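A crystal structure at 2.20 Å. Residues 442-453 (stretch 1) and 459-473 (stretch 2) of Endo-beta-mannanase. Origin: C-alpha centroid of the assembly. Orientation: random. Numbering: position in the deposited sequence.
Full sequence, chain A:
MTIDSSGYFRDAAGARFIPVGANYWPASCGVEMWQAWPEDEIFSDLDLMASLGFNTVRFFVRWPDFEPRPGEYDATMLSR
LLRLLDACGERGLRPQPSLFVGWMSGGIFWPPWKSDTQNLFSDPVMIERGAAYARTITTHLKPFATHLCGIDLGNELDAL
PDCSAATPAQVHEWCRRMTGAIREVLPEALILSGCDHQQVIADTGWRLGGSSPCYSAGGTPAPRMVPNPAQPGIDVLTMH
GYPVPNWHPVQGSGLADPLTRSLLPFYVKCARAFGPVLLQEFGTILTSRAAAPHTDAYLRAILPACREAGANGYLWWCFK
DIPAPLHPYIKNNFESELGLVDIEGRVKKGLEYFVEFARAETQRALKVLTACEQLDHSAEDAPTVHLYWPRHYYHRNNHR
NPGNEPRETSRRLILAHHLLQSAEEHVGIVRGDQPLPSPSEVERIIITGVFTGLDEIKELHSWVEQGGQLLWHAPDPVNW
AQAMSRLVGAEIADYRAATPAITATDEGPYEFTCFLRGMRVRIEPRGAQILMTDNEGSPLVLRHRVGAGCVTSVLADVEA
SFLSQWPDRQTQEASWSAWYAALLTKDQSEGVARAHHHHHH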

# COMPACT_ATOMS: atom_id res chain seq x y z
N VAL A 442 12.95 -11.63 37.92
CA VAL A 442 12.25 -10.61 37.16
C VAL A 442 11.04 -10.19 37.99
O VAL A 442 10.04 -10.92 38.09
N GLU A 443 11.13 -9.03 38.64
CA GLU A 443 10.09 -8.65 39.58
C GLU A 443 9.01 -7.75 38.99
O GLU A 443 7.88 -7.76 39.47
N ARG A 444 9.33 -6.98 37.95
CA ARG A 444 8.39 -6.04 37.35
C ARG A 444 8.41 -6.19 35.84
O ARG A 444 9.49 -6.21 35.22
N ILE A 445 7.22 -6.32 35.25
CA ILE A 445 7.04 -6.58 33.83
C ILE A 445 6.08 -5.55 33.27
O ILE A 445 4.99 -5.34 33.82
N ILE A 446 6.49 -4.89 32.19
CA ILE A 446 5.65 -3.92 31.49
C ILE A 446 5.29 -4.50 30.14
O ILE A 446 6.17 -4.90 29.37
N ILE A 447 3.99 -4.58 29.86
CA ILE A 447 3.51 -5.00 28.55
C ILE A 447 3.10 -3.75 27.79
O ILE A 447 2.20 -3.01 28.22
N THR A 448 3.77 -3.49 26.67
CA THR A 448 3.60 -2.24 25.92
C THR A 448 2.58 -2.40 24.79
O THR A 448 2.91 -2.24 23.62
N GLY A 449 1.33 -2.67 25.15
CA GLY A 449 0.30 -2.84 24.14
C GLY A 449 0.66 -3.83 23.05
O GLY A 449 0.61 -3.50 21.86
N VAL A 450 1.08 -5.03 23.43
CA VAL A 450 1.29 -6.09 22.46
C VAL A 450 0.25 -7.16 22.74
O VAL A 450 -0.35 -7.23 23.81
N PHE A 451 0.03 -8.00 21.73
CA PHE A 451 -1.04 -8.99 21.78
C PHE A 451 -0.53 -10.30 22.37
O PHE A 451 0.56 -10.78 22.02
N THR A 452 -1.32 -10.86 23.28
CA THR A 452 -0.94 -11.98 24.13
C THR A 452 -2.00 -13.07 24.05
O THR A 452 -3.19 -12.79 24.22
N GLY A 453 -1.57 -14.30 23.79
CA GLY A 453 -2.51 -15.40 23.68
C GLY A 453 -2.87 -15.98 25.04
O GLY A 453 -2.43 -15.53 26.09
N GLU A 459 0.31 -17.95 32.05
CA GLU A 459 1.63 -17.88 32.66
C GLU A 459 1.83 -16.55 33.36
O GLU A 459 2.33 -16.51 34.49
N LEU A 460 1.40 -15.45 32.74
CA LEU A 460 1.46 -14.16 33.42
C LEU A 460 0.67 -14.19 34.72
O LEU A 460 1.08 -13.58 35.71
N HIS A 461 -0.45 -14.91 34.75
CA HIS A 461 -1.24 -15.04 35.97
C HIS A 461 -0.42 -15.71 37.08
O HIS A 461 -0.25 -15.16 38.17
N SER A 462 0.13 -16.88 36.78
CA SER A 462 0.91 -17.62 37.76
C SER A 462 2.14 -16.83 38.22
O SER A 462 2.47 -16.83 39.41
N TRP A 463 2.81 -16.15 37.29
CA TRP A 463 3.89 -15.24 37.67
C TRP A 463 3.40 -14.15 38.62
O TRP A 463 4.05 -13.86 39.64
N VAL A 464 2.26 -13.53 38.31
CA VAL A 464 1.74 -12.48 39.20
C VAL A 464 1.36 -13.07 40.55
O VAL A 464 1.53 -12.43 41.59
N GLU A 465 0.85 -14.30 40.55
CA GLU A 465 0.42 -14.93 41.79
C GLU A 465 1.58 -15.11 42.77
O GLU A 465 1.39 -15.00 43.99
N GLN A 466 2.78 -15.40 42.27
CA GLN A 466 3.96 -15.53 43.11
C GLN A 466 4.62 -14.19 43.41
O GLN A 466 5.71 -14.18 43.99
N GLY A 467 4.02 -13.07 43.03
CA GLY A 467 4.51 -11.78 43.48
C GLY A 467 4.90 -10.81 42.39
O GLY A 467 5.31 -9.68 42.71
N GLY A 468 4.80 -11.18 41.12
CA GLY A 468 5.15 -10.24 40.07
C GLY A 468 4.26 -9.01 40.09
O GLY A 468 3.05 -9.09 40.33
N GLN A 469 4.87 -7.85 39.84
CA GLN A 469 4.16 -6.60 39.59
C GLN A 469 4.05 -6.40 38.07
O GLN A 469 5.07 -6.23 37.40
N LEU A 470 2.83 -6.41 37.55
CA LEU A 470 2.56 -6.29 36.12
C LEU A 470 1.94 -4.94 35.80
O LEU A 470 0.86 -4.60 36.32
N LEU A 471 2.61 -4.16 34.96
CA LEU A 471 2.03 -2.95 34.37
C LEU A 471 1.61 -3.29 32.94
O LEU A 471 2.46 -3.50 32.07
N TRP A 472 0.29 -3.34 32.71
CA TRP A 472 -0.27 -3.87 31.46
C TRP A 472 -0.87 -2.71 30.66
O TRP A 472 -1.99 -2.28 30.92
N HIS A 473 -0.13 -2.22 29.67
CA HIS A 473 -0.68 -1.17 28.83
C HIS A 473 -1.53 -1.80 27.73
O HIS A 473 -1.01 -2.56 26.90

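Residues 444-448 and 469-473 form neighbouring parallel strands, and the helix 459-465 that precedes the second strand packs over one face of the pair. Backbone hydrogen bonds fix the register, running from Gln 469 N to Glu 443 O (3.0 Å), Ile 445 N to Gln 469 O (3.0 Å) and Leu 471 N to Ile 445 O (2.9 Å), then from Ile 447 N to Leu 471 O (2.9 Å) and His 473 N to Ile 447 O (2.9 Å). The alternation of the strands places Ile 445, Ile 447, Leu 470 and Trp 472 on the face that meets the helix, and Arg 444, Ile 446, Thr 448, Gln 469, Leu 471 and His 473 on the other.

Ile 447 has the largest area covered by the opposing stretch. Its side chain is mt (chi1 -58°, chi2 179°), an extended form that carries CD1 to Leu 460, Leu 470 and Trp 472. Ile 447 CD1 lies 3.8 Å from Leu 460 CD1, 3.8 Å from Leu 470 CD1, and 3.9 Å from the centroid of the five-membered ring of Trp 472, almost on the ring normal, so the methyl group makes a CH-pi contact with the indole face. Leu 460 (mt) points toward the first stretch from the helix, while Leu 470 (tp) bends its end back to the neighbouring strand.

Ile 445 repeats the arrangement one step earlier on the same face. It is also mt, and Ile 445 CD1 sits 3.5 Å from the centroid of the six-membered ring of Trp 463, again over the face; Ile 445 CG2 meets Leu 470 CD1 at 3.7 Å. Leu 470 thus contacts both isoleucines.

Trp 463 (chi1 t, chi2 80°) points toward the first stretch and covers its beginning. Besides the CH-pi contact its face makes with Ile 445 CD1, the indole presents its edge to Val 442, where Trp 463 NE1 donates a weak hydrogen bond to Val 442 O at 3.2 Å. The ring also limits the turn that follows the helix: a CB on Gly 468 would lie only 2.3 Å from Trp 463 CE3.

At the far end, Trp 472 (chi1 t, chi2 -20°) brings its ring nearer the first stretch. The edge of the ring approaches Thr 452, with Trp 472 CZ2 3.8 Å from Thr 452 OG1, and its NE1 reaches two waters. Water 1 accepts from Trp 472 NE1 at 2.8 Å and donates to Val 450 O at 2.9 Å, joining the two stretches through solvent. Water 2 donates to Val 450 O at 3.0 Å, lies 2.9 Å from Thr 452 OG1 in a further hydrogen bond, and takes a weak one from Trp 472 NE1 at 3.5 Å.

Side chain to side chain, the other face packs more loosely. Ile 446 (mt) brings CG1 to 4.1 Å from Leu 471 CB, and Arg 444 CG lies 4.4 Å from Gln 469 CB. Gln 469 (mm) turns its amide back within its own stretch, where Gln 469 NE2 donates to Gly 467 O at 2.8 Å.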

# COMPACT_ATOMS: atom_id res chain seq x y z
CB VAL A 442 11.86 -11.10 35.76
CG1 VAL A 442 10.90 -10.15 35.08
CG2 VAL A 442 13.12 -11.28 34.88
CB GLU A 443 10.71 -7.96 40.80
CG GLU A 443 9.80 -8.01 42.05
CD GLU A 443 10.04 -6.86 43.01
OE1 GLU A 443 9.09 -6.07 43.25
OE2 GLU A 443 11.18 -6.76 43.54
CB ARG A 444 8.72 -4.61 37.77
CG ARG A 444 9.09 -4.51 39.25
CD ARG A 444 8.85 -3.14 39.82
NE ARG A 444 9.91 -2.21 39.44
CZ ARG A 444 9.82 -0.89 39.59
NH1 ARG A 444 8.72 -0.36 40.11
NH2 ARG A 444 10.82 -0.11 39.22
CB ILE A 445 6.51 -8.00 33.56
CG1 ILE A 445 7.61 -9.04 33.80
CG2 ILE A 445 6.00 -8.10 32.13
CD1 ILE A 445 7.15 -10.48 33.63
CB ILE A 446 6.34 -2.57 31.34
CG1 ILE A 446 6.70 -1.99 32.70
CG2 ILE A 446 5.42 -1.59 30.61
CD1 ILE A 446 7.39 -0.65 32.59
CB ILE A 447 2.34 -5.99 28.69
CG1 ILE A 447 2.77 -7.23 29.49
CG2 ILE A 447 1.81 -6.36 27.32
CD1 ILE A 447 1.66 -8.26 29.68
CB THR A 448 4.94 -1.78 25.37
OG1 THR A 448 5.48 -2.79 24.49
CG2 THR A 448 5.92 -1.51 26.52
CB VAL A 450 2.71 -6.68 22.50
CG1 VAL A 450 3.71 -5.63 22.02
CG2 VAL A 450 3.07 -7.16 23.90
CB PHE A 451 -1.60 -9.20 20.38
CG PHE A 451 -1.92 -7.91 19.66
CD1 PHE A 451 -3.01 -7.13 20.05
CD2 PHE A 451 -1.14 -7.47 18.60
CE1 PHE A 451 -3.32 -5.95 19.37
CE2 PHE A 451 -1.45 -6.29 17.93
CZ PHE A 451 -2.53 -5.52 18.32
CB THR A 452 -0.82 -11.54 25.60
OG1 THR A 452 -2.07 -10.99 26.00
CG2 THR A 452 0.29 -10.50 25.79
CB GLU A 459 2.72 -18.10 31.61
CG GLU A 459 4.14 -18.11 32.16
CD GLU A 459 4.56 -19.45 32.76
OE1 GLU A 459 5.73 -19.55 33.21
OE2 GLU A 459 3.73 -20.38 32.80
CB LEU A 460 0.92 -13.06 32.50
CG LEU A 460 1.91 -12.55 31.46
CD1 LEU A 460 1.15 -11.93 30.29
CD2 LEU A 460 2.86 -11.54 32.09
CB HIS A 461 -2.52 -15.82 35.67
CG HIS A 461 -3.38 -16.08 36.87
ND1 HIS A 461 -4.40 -15.24 37.26
CD2 HIS A 461 -3.37 -17.10 37.76
CE1 HIS A 461 -4.98 -15.72 38.34
NE2 HIS A 461 -4.38 -16.85 38.67
CB SER A 462 1.30 -18.97 37.16
OG SER A 462 2.50 -19.43 37.76
CB TRP A 463 4.52 -14.62 36.41
CG TRP A 463 5.61 -13.64 36.73
CD1 TRP A 463 6.89 -13.93 37.06
CD2 TRP A 463 5.51 -12.20 36.75
NE1 TRP A 463 7.61 -12.78 37.28
CE2 TRP A 463 6.79 -11.70 37.09
CE3 TRP A 463 4.48 -11.29 36.48
CZ2 TRP A 463 7.06 -10.34 37.20
CZ3 TRP A 463 4.75 -9.93 36.59
CH2 TRP A 463 6.03 -9.46 36.95
CB VAL A 464 0.54 -11.75 38.55
CG1 VAL A 464 -0.13 -10.82 39.56
CG2 VAL A 464 0.96 -10.97 37.29
CB GLU A 465 -0.23 -16.28 41.50
CG GLU A 465 -1.70 -16.29 41.82
CD GLU A 465 -2.31 -17.67 41.68
OE1 GLU A 465 -3.49 -17.82 42.07
OE2 GLU A 465 -1.59 -18.59 41.20
CB GLN A 466 5.01 -16.45 42.46
CG GLN A 466 4.47 -17.71 41.81
CD GLN A 466 5.50 -18.36 40.87
OE1 GLN A 466 6.72 -18.19 41.05
NE2 GLN A 466 5.03 -19.10 39.87
CB GLN A 469 4.89 -5.42 40.23
CG GLN A 469 5.40 -5.69 41.63
CD GLN A 469 4.26 -5.96 42.57
OE1 GLN A 469 3.46 -5.06 42.84
NE2 GLN A 469 4.17 -7.19 43.06
CB LEU A 470 1.64 -7.42 35.64
CG LEU A 470 1.29 -7.54 34.16
CD1 LEU A 470 2.53 -7.93 33.33
CD2 LEU A 470 0.19 -8.56 33.97
CB LEU A 471 3.02 -1.79 34.41
CG LEU A 471 2.54 -0.51 33.73
CD1 LEU A 471 1.14 -0.07 34.24
CD2 LEU A 471 3.55 0.59 33.98
CB TRP A 472 -1.32 -4.93 31.75
CG TRP A 472 -1.60 -5.83 30.59
CD1 TRP A 472 -1.34 -5.59 29.27
CD2 TRP A 472 -2.23 -7.12 30.64
NE1 TRP A 472 -1.75 -6.66 28.51
CE2 TRP A 472 -2.29 -7.61 29.33
CE3 TRP A 472 -2.75 -7.91 31.69
CZ2 TRP A 472 -2.84 -8.85 29.02
CZ3 TRP A 472 -3.29 -9.14 31.38
CH2 TRP A 472 -3.33 -9.60 30.05
CB HIS A 473 0.42 -0.29 28.25
CG HIS A 473 0.95 0.71 29.23
ND1 HIS A 473 2.11 1.42 29.03
CD2 HIS A 473 0.47 1.11 30.44
CE1 HIS A 473 2.32 2.23 30.06
NE2 HIS A 473 1.34 2.05 30.93
O HOH W 1 -1.48 -5.67 25.93
O HOH W 2 -2.66 -8.16 25.53